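Local coordinates for protein pyruvate kinase (Toxoplasma gondii, PDB 3GG8) that catalyses the transfer of phosphate from phosphoenolpyruvate to ADP, yielding pyruvate and ATP in the last step of glycolysis, at residues Gly123-Ile128 and Tyr176-Ala181; Val152-Thr157 and Val170-Asp175. All coordinates share one frame; numbering follows the deposited sequence.

Contact 1: Gly123-Ile128 and Tyr176-Ala181; sequences GATLKI and YVITQA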
ATOM      1  N   GLY C 123     -40.600 -34.626  20.984  1.00 37.29           N
ATOM      2  CA  GLY C 123     -41.926 -34.516  20.385  1.00 36.53           C
ATOM      3  C   GLY C 123     -43.055 -34.563  21.405  1.00 35.95           C
ATOM      4  O   GLY C 123     -44.237 -34.491  21.039  1.00 35.56           O
ATOM      5  N   ALA C 124     -42.694 -34.686  22.681  1.00 35.24           N
ATOM      6  CA  ALA C 124     -43.687 -34.648  23.751  1.00 34.79           C
ATOM      7  C   ALA C 124     -44.020 -33.210  24.153  1.00 34.25           C
ATOM      8  O   ALA C 124     -43.188 -32.300  24.034  1.00 33.97           O
ATOM      9  CB  ALA C 124     -43.235 -35.466  24.959  1.00 34.95           C
ATOM     10  N   THR C 125     -45.256 -33.041  24.617  1.00 33.67           N
ATOM     11  CA  THR C 125     -45.847 -31.762  24.999  1.00 32.99           C
ATOM     12  C   THR C 125     -45.459 -31.365  26.426  1.00 32.41           C
ATOM     13  O   THR C 125     -45.620 -32.156  27.356  1.00 32.34           O
ATOM     14  CB  THR C 125     -47.392 -31.870  24.901  1.00 32.92           C
ATOM     15  OG1 THR C 125     -47.764 -32.076  23.531  1.00 33.52           O
ATOM     16  CG2 THR C 125     -48.093 -30.629  25.450  1.00 32.61           C
ATOM     17  N   LEU C 126     -44.970 -30.136  26.587  1.00 31.65           N
ATOM     18  CA  LEU C 126     -44.718 -29.552  27.910  1.00 31.14           C
ATOM     19  C   LEU C 126     -45.392 -28.185  28.080  1.00 30.82           C
ATOM     20  O   LEU C 126     -45.076 -27.227  27.368  1.00 30.70           O
ATOM     21  CB  LEU C 126     -43.218 -29.428  28.183  1.00 31.12           C
ATOM     22  CG  LEU C 126     -42.709 -28.680  29.426  1.00 31.62           C
ATOM     23  CD1 LEU C 126     -43.116 -29.367  30.734  1.00 30.47           C
ATOM     24  CD2 LEU C 126     -41.190 -28.546  29.343  1.00 30.70           C
ATOM     25  N   LYS C 127     -46.319 -28.111  29.026  1.00 29.95           N
ATOM     26  CA  LYS C 127     -46.932 -26.852  29.394  1.00 29.66           C
ATOM     27  C   LYS C 127     -45.999 -26.128  30.354  1.00 29.59           C
ATOM     28  O   LYS C 127     -45.511 -26.723  31.316  1.00 29.67           O
ATOM     29  CB  LYS C 127     -48.295 -27.105  30.047  1.00 29.79           C
ATOM     30  CG  LYS C 127     -49.107 -25.859  30.346  1.00 29.24           C
ATOM     31  CD  LYS C 127     -50.558 -26.249  30.520  1.00 30.82           C
ATOM     32  CE  LYS C 127     -51.357 -25.182  31.251  1.00 31.56           C
ATOM     33  NZ  LYS C 127     -52.808 -25.578  31.283  1.00 29.97           N
ATOM     34  N   ILE C 128     -45.719 -24.856  30.076  1.00 29.22           N
ATOM     35  CA  ILE C 128     -44.989 -24.037  31.029  1.00 28.49           C
ATOM     36  C   ILE C 128     -45.884 -22.923  31.532  1.00 28.43           C
ATOM     37  O   ILE C 128     -46.287 -22.057  30.769  1.00 28.46           O
ATOM     38  CB  ILE C 128     -43.680 -23.477  30.449  1.00 28.54           C
ATOM     39  CG1 ILE C 128     -42.775 -24.620  29.991  1.00 28.28           C
ATOM     40  CG2 ILE C 128     -42.949 -22.586  31.494  1.00 27.52           C
ATOM     41  CD1 ILE C 128     -41.503 -24.154  29.329  1.00 27.47           C
ATOM     42  N   TYR C 176     -49.612 -19.001  30.586  1.00 29.88           N
ATOM     43  CA  TYR C 176     -49.013 -20.287  30.223  1.00 29.50           C
ATOM     44  C   TYR C 176     -48.586 -20.286  28.764  1.00 29.40           C
ATOM     45  O   TYR C 176     -48.998 -19.435  27.969  1.00 28.87           O
ATOM     46  CB  TYR C 176     -49.988 -21.455  30.451  1.00 29.11           C
ATOM     47  CG  TYR C 176     -51.084 -21.536  29.406  1.00 29.21           C
ATOM     48  CD1 TYR C 176     -52.298 -20.879  29.600  1.00 30.12           C
ATOM     49  CD2 TYR C 176     -50.903 -22.261  28.209  1.00 29.08           C
ATOM     50  CE1 TYR C 176     -53.310 -20.932  28.652  1.00 29.46           C
ATOM     51  CE2 TYR C 176     -51.907 -22.314  27.243  1.00 28.07           C
ATOM     52  CZ  TYR C 176     -53.111 -21.646  27.476  1.00 29.32           C
ATOM     53  OH  TYR C 176     -54.132 -21.685  26.548  1.00 29.07           O
ATOM     54  N   VAL C 177     -47.791 -21.295  28.425  1.00 29.57           N
ATOM     55  CA  VAL C 177     -47.291 -21.525  27.082  1.00 29.38           C
ATOM     56  C   VAL C 177     -47.281 -23.048  26.901  1.00 29.36           C
ATOM     57  O   VAL C 177     -46.918 -23.787  27.825  1.00 28.77           O
ATOM     58  CB  VAL C 177     -45.868 -20.893  26.929  1.00 29.72           C
ATOM     59  CG1 VAL C 177     -45.081 -21.506  25.786  1.00 30.28           C
ATOM     60  CG2 VAL C 177     -45.971 -19.377  26.756  1.00 29.52           C
ATOM     61  N   ILE C 178     -47.748 -23.506  25.741  1.00 29.17           N
ATOM     62  CA  ILE C 178     -47.643 -24.915  25.356  1.00 29.53           C
ATOM     63  C   ILE C 178     -46.381 -25.060  24.532  1.00 29.61           C
ATOM     64  O   ILE C 178     -46.122 -24.285  23.610  1.00 29.59           O
ATOM     65  CB  ILE C 178     -48.882 -25.425  24.528  1.00 29.34           C
ATOM     66  CG1 ILE C 178     -50.220 -25.004  25.168  1.00 29.48           C
ATOM     67  CG2 ILE C 178     -48.841 -26.948  24.336  1.00 29.23           C
ATOM     68  CD1 ILE C 178     -50.453 -25.525  26.592  1.00 30.53           C
ATOM     69  N   THR C 179     -45.570 -26.038  24.874  1.00 30.51           N
ATOM     70  CA  THR C 179     -44.329 -26.223  24.148  1.00 31.42           C
ATOM     71  C   THR C 179     -44.193 -27.673  23.709  1.00 32.05           C
ATOM     72  O   THR C 179     -44.978 -28.532  24.115  1.00 32.08           O
ATOM     73  CB  THR C 179     -43.090 -25.790  24.970  1.00 31.47           C
ATOM     74  OG1 THR C 179     -42.841 -26.732  26.020  1.00 31.39           O
ATOM     75  CG2 THR C 179     -43.269 -24.403  25.564  1.00 31.54           C
ATOM     76  N   GLN C 180     -43.194 -27.934  22.875  1.00 32.70           N
ATOM     77  CA  GLN C 180     -42.948 -29.271  22.395  1.00 33.73           C
ATOM     78  C   GLN C 180     -41.451 -29.579  22.460  1.00 34.08           C
ATOM     79  O   GLN C 180     -40.639 -28.842  21.898  1.00 34.14           O
ATOM     80  CB  GLN C 180     -43.467 -29.365  20.972  1.00 34.12           C
ATOM     81  CG  GLN C 180     -43.728 -30.753  20.478  1.00 35.49           C
ATOM     82  CD  GLN C 180     -43.820 -30.767  18.972  1.00 38.43           C
ATOM     83  OE1 GLN C 180     -44.906 -30.892  18.403  1.00 38.52           O
ATOM     84  NE2 GLN C 180     -42.675 -30.593  18.312  1.00 39.26           N
ATOM     85  N   ALA C 181     -41.088 -30.654  23.155  1.00 34.63           N
ATOM     86  CA  ALA C 181     -39.682 -31.019  23.337  1.00 35.48           C
ATOM     87  C   ALA C 181     -38.989 -31.327  22.006  1.00 36.07           C
ATOM     88  O   ALA C 181     -39.493 -32.106  21.210  1.00 35.94           O
ATOM     89  CB  ALA C 181     -39.562 -32.192  24.291  1.00 35.53           C
TER
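With OG1 of T179 set between its own backbone N and carbonyl carbon (chi1 72°), the hydroxyl reaches the main chain of L126, while K127 has CG opposite the backbone N (chi1 -174°) and the chain beyond it extended, which carries CE and NZ to the Y176 ring. The two strands form an antiparallel ladder in the mixed sheet of the small B domain, the segment that pyruvate kinases insert into their (beta/alpha)8 barrel. L126 O is gripped twice by T179, at 2.7 Å from OG1 and 2.8 Å from N, the hydroxyl folding back onto the carbonyl from the buried face; the N-H comes from above the carbonyl plane. In return, L126 N donates to T179 O at 2.9 Å. I128 and V177 form the next hydrogen-bonded pair. L126, I128, V177 and T179 all point to the buried face, where I128 CD1 meets T179 CG2 and V177 and T179 also lean on V169 and V167 of strand 165-172. T125, K127, I178 and Q180 project from the other face. There the K127 and I178 side chains cross obliquely, CG and CD of K127 each 4.0 Å from I178 CD1, and the ammonium ends over the face of the Y176 ring, NZ being 5.0 Å from the centroid and 15° off the normal, a cation-pi contact. The ring is held at its far end by a hydrogen bond between Y176 OH and E171 OE1. Ahead of strand 125-128 the pairing persists: A181 N binds A124 O at 2.8 Å, and G123 N reaches A181 O at the same distance.

Contact 2: Val152-Thr157 and Val170-Asp175; sequences VKPGNT and VEVGSD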
ATOM      1  N   VAL C 152     -42.717 -14.536  24.486  1.00 35.53           N
ATOM      2  CA  VAL C 152     -42.514 -15.653  23.587  1.00 35.44           C
ATOM      3  C   VAL C 152     -43.724 -15.766  22.639  1.00 36.01           C
ATOM      4  O   VAL C 152     -44.843 -15.363  22.993  1.00 35.99           O
ATOM      5  CB  VAL C 152     -42.213 -16.924  24.466  1.00 35.46           C
ATOM      6  CG1 VAL C 152     -43.258 -17.988  24.338  1.00 34.42           C
ATOM      7  CG2 VAL C 152     -40.799 -17.434  24.253  1.00 34.15           C
ATOM      8  N   LYS C 153     -43.484 -16.244  21.416  1.00 36.43           N
ATOM      9  CA  LYS C 153     -44.542 -16.452  20.419  1.00 37.40           C
ATOM     10  C   LYS C 153     -44.381 -17.837  19.796  1.00 37.03           C
ATOM     11  O   LYS C 153     -43.292 -18.406  19.872  1.00 37.30           O
ATOM     12  CB  LYS C 153     -44.489 -15.379  19.316  1.00 37.58           C
ATOM     13  CG  LYS C 153     -44.690 -13.938  19.808  1.00 38.91           C
ATOM     14  CD  LYS C 153     -44.951 -12.969  18.654  1.00 39.52           C
ATOM     15  CE  LYS C 153     -44.244 -11.619  18.877  1.00 43.64           C
ATOM     16  NZ  LYS C 153     -44.491 -11.000  20.233  1.00 45.50           N
ATOM     17  N   PRO C 154     -45.456 -18.391  19.184  1.00 36.76           N
ATOM     18  CA  PRO C 154     -45.326 -19.674  18.478  1.00 36.38           C
ATOM     19  C   PRO C 154     -44.103 -19.709  17.548  1.00 36.23           C
ATOM     20  O   PRO C 154     -43.896 -18.789  16.759  1.00 36.24           O
ATOM     21  CB  PRO C 154     -46.616 -19.746  17.652  1.00 36.50           C
ATOM     22  CG  PRO C 154     -47.621 -18.987  18.463  1.00 36.11           C
ATOM     23  CD  PRO C 154     -46.841 -17.872  19.130  1.00 36.68           C
ATOM     24  N   GLY C 155     -43.290 -20.751  17.649  1.00 35.78           N
ATOM     25  CA  GLY C 155     -42.132 -20.876  16.775  1.00 35.88           C
ATOM     26  C   GLY C 155     -40.843 -20.545  17.490  1.00 35.85           C
ATOM     27  O   GLY C 155     -39.771 -21.033  17.098  1.00 36.24           O
ATOM     28  N   ASN C 156     -40.953 -19.721  18.536  1.00 35.57           N
ATOM     29  CA  ASN C 156     -39.840 -19.406  19.436  1.00 35.32           C
ATOM     30  C   ASN C 156     -39.270 -20.652  20.117  1.00 35.19           C
ATOM     31  O   ASN C 156     -39.988 -21.610  20.387  1.00 35.19           O
ATOM     32  CB  ASN C 156     -40.271 -18.421  20.533  1.00 35.19           C
ATOM     33  CG  ASN C 156     -40.129 -16.962  20.123  1.00 36.37           C
ATOM     34  OD1 ASN C 156     -41.106 -16.203  20.151  1.00 38.01           O
ATOM     35  ND2 ASN C 156     -38.922 -16.558  19.748  1.00 35.79           N
ATOM     36  N   THR C 157     -37.982 -20.610  20.427  1.00 34.77           N
ATOM     37  CA  THR C 157     -37.340 -21.689  21.153  1.00 34.79           C
ATOM     38  C   THR C 157     -37.076 -21.278  22.605  1.00 34.28           C
ATOM     39  O   THR C 157     -36.639 -20.157  22.862  1.00 34.36           O
ATOM     40  CB  THR C 157     -36.035 -22.108  20.443  1.00 34.71           C
ATOM     41  OG1 THR C 157     -36.364 -22.700  19.179  1.00 36.11           O
ATOM     42  CG2 THR C 157     -35.260 -23.107  21.277  1.00 34.97           C
ATOM     43  N   VAL C 170     -45.510 -23.726  20.852  1.00 33.71           N
ATOM     44  CA  VAL C 170     -46.587 -24.120  19.951  1.00 34.05           C
ATOM     45  C   VAL C 170     -47.801 -23.180  20.101  1.00 34.38           C
ATOM     46  O   VAL C 170     -48.467 -22.844  19.114  1.00 34.61           O
ATOM     47  CB  VAL C 170     -46.959 -25.624  20.162  1.00 33.75           C
ATOM     48  CG1 VAL C 170     -48.333 -25.955  19.608  1.00 34.82           C
ATOM     49  CG2 VAL C 170     -45.905 -26.519  19.515  1.00 33.52           C
ATOM     50  N   GLU C 171     -48.059 -22.736  21.328  1.00 34.34           N
ATOM     51  CA  GLU C 171     -49.215 -21.907  21.640  1.00 34.62           C
ATOM     52  C   GLU C 171     -48.920 -21.062  22.868  1.00 34.55           C
ATOM     53  O   GLU C 171     -48.150 -21.480  23.734  1.00 34.22           O
ATOM     54  CB  GLU C 171     -50.441 -22.785  21.899  1.00 34.61           C
ATOM     55  CG  GLU C 171     -51.507 -22.137  22.780  1.00 35.20           C
ATOM     56  CD  GLU C 171     -52.784 -22.968  22.914  1.00 35.67           C
ATOM     57  OE1 GLU C 171     -53.601 -22.650  23.815  1.00 37.27           O
ATOM     58  OE2 GLU C 171     -52.969 -23.928  22.130  1.00 35.13           O
ATOM     59  N   VAL C 172     -49.538 -19.879  22.934  1.00 34.46           N
ATOM     60  CA  VAL C 172     -49.420 -18.993  24.094  1.00 34.05           C
ATOM     61  C   VAL C 172     -50.789 -18.675  24.667  1.00 33.68           C
ATOM     62  O   VAL C 172     -51.736 -18.450  23.924  1.00 33.91           O
ATOM     63  CB  VAL C 172     -48.650 -17.658  23.779  1.00 34.30           C
ATOM     64  CG1 VAL C 172     -47.246 -17.948  23.273  1.00 34.27           C
ATOM     65  CG2 VAL C 172     -49.415 -16.774  22.775  1.00 34.12           C
ATOM     66  N   GLY C 173     -50.894 -18.687  25.989  1.00 33.30           N
ATOM     67  CA  GLY C 173     -52.098 -18.235  26.680  1.00 33.09           C
ATOM     68  C   GLY C 173     -51.750 -16.983  27.457  1.00 32.81           C
ATOM     69  O   GLY C 173     -50.708 -16.381  27.222  1.00 32.83           O
ATOM     70  N   SER C 174     -52.608 -16.593  28.392  1.00 32.90           N
ATOM     71  CA  SER C 174     -52.320 -15.428  29.233  1.00 32.94           C
ATOM     72  C   SER C 174     -51.298 -15.721  30.327  1.00 32.35           C
ATOM     73  O   SER C 174     -50.466 -14.870  30.649  1.00 31.71           O
ATOM     74  CB  SER C 174     -53.597 -14.869  29.861  1.00 33.27           C
ATOM     75  OG  SER C 174     -54.378 -15.910  30.424  1.00 35.58           O
ATOM     76  N   ASP C 175     -51.375 -16.924  30.894  1.00 31.86           N
ATOM     77  CA  ASP C 175     -50.554 -17.303  32.046  1.00 31.36           C
ATOM     78  C   ASP C 175     -49.871 -18.654  31.842  1.00 30.53           C
ATOM     79  O   ASP C 175     -49.612 -19.374  32.801  1.00 30.45           O
ATOM     80  CB  ASP C 175     -51.426 -17.337  33.308  1.00 31.54           C
ATOM     81  CG  ASP C 175     -52.646 -18.255  33.165  1.00 33.23           C
ATOM     82  OD1 ASP C 175     -53.496 -18.261  34.080  1.00 33.53           O
ATOM     83  OD2 ASP C 175     -52.766 -18.971  32.141  1.00 36.58           O
TER
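The backbone N of K153, whose CA lies against V172, donates to OD1 of N156 at 2.7 Å, in the carbonyl plane and on a lone pair of the amide oxygen. This bond ties the start of the K153-N156 turn to its last side chain, and N156 N closes the turn by binding K153 O at 3.0 Å. K153 thus holds N156 through both its N-H and its carbonyl. G155 takes the third position of this type II beta turn with a positive phi (104°), a backbone shape that suits a residue without a side chain. Across the contact the chemistry is apolar. V172 turns its side chain toward the loop, and with CG1 opposite the carbonyl carbon (chi1 -59°) that methyl makes the close contacts of V172, sitting 3.5 Å from V152 O. V152 CG1 and P154 CD are its apolar neighbours. The pyrrolidine ring and V172 cross at about a right angle, and beside this contact P154 CB lies 3.9 Å from V170 O. In the B domain this packs the loop leading into strand 157-160 against the end of strand 165-172, where V170 and E171 both face I178 in a classic beta bulge. No hydrogen bond joins the two segments directly, but G155 and N156 make backbone bonds to V169, the residue just before the bulge. V152, which is buried, also touches V177 and V169, whereas the side chain of K153 leaves its CA in the direction away from strand 170-172.

Contact 1 pairs two strands of the B-domain sheet; contact 2 lays a loop against the next strand of it, strands 165-172 and 176-181 being consecutive in the chain and neighbours in the sheet. The backbone bonds of I178 N to E171 O and of I178 O to V170 N, each 2.9 Å, join them, and V177 CG2 packs on V152 CG1 at 3.9 Å. Contact 1 is partly buried, dominated by main-chain hydrogen bonds, with one face in the domain interior. Contact 2 lies at the surface, is smaller, and relies on van der Waals packing of a turn whose side-chain polar bond, K153 N to N156 OD1, stays within the loop, while backbone bonds to V169 tie it to the strand.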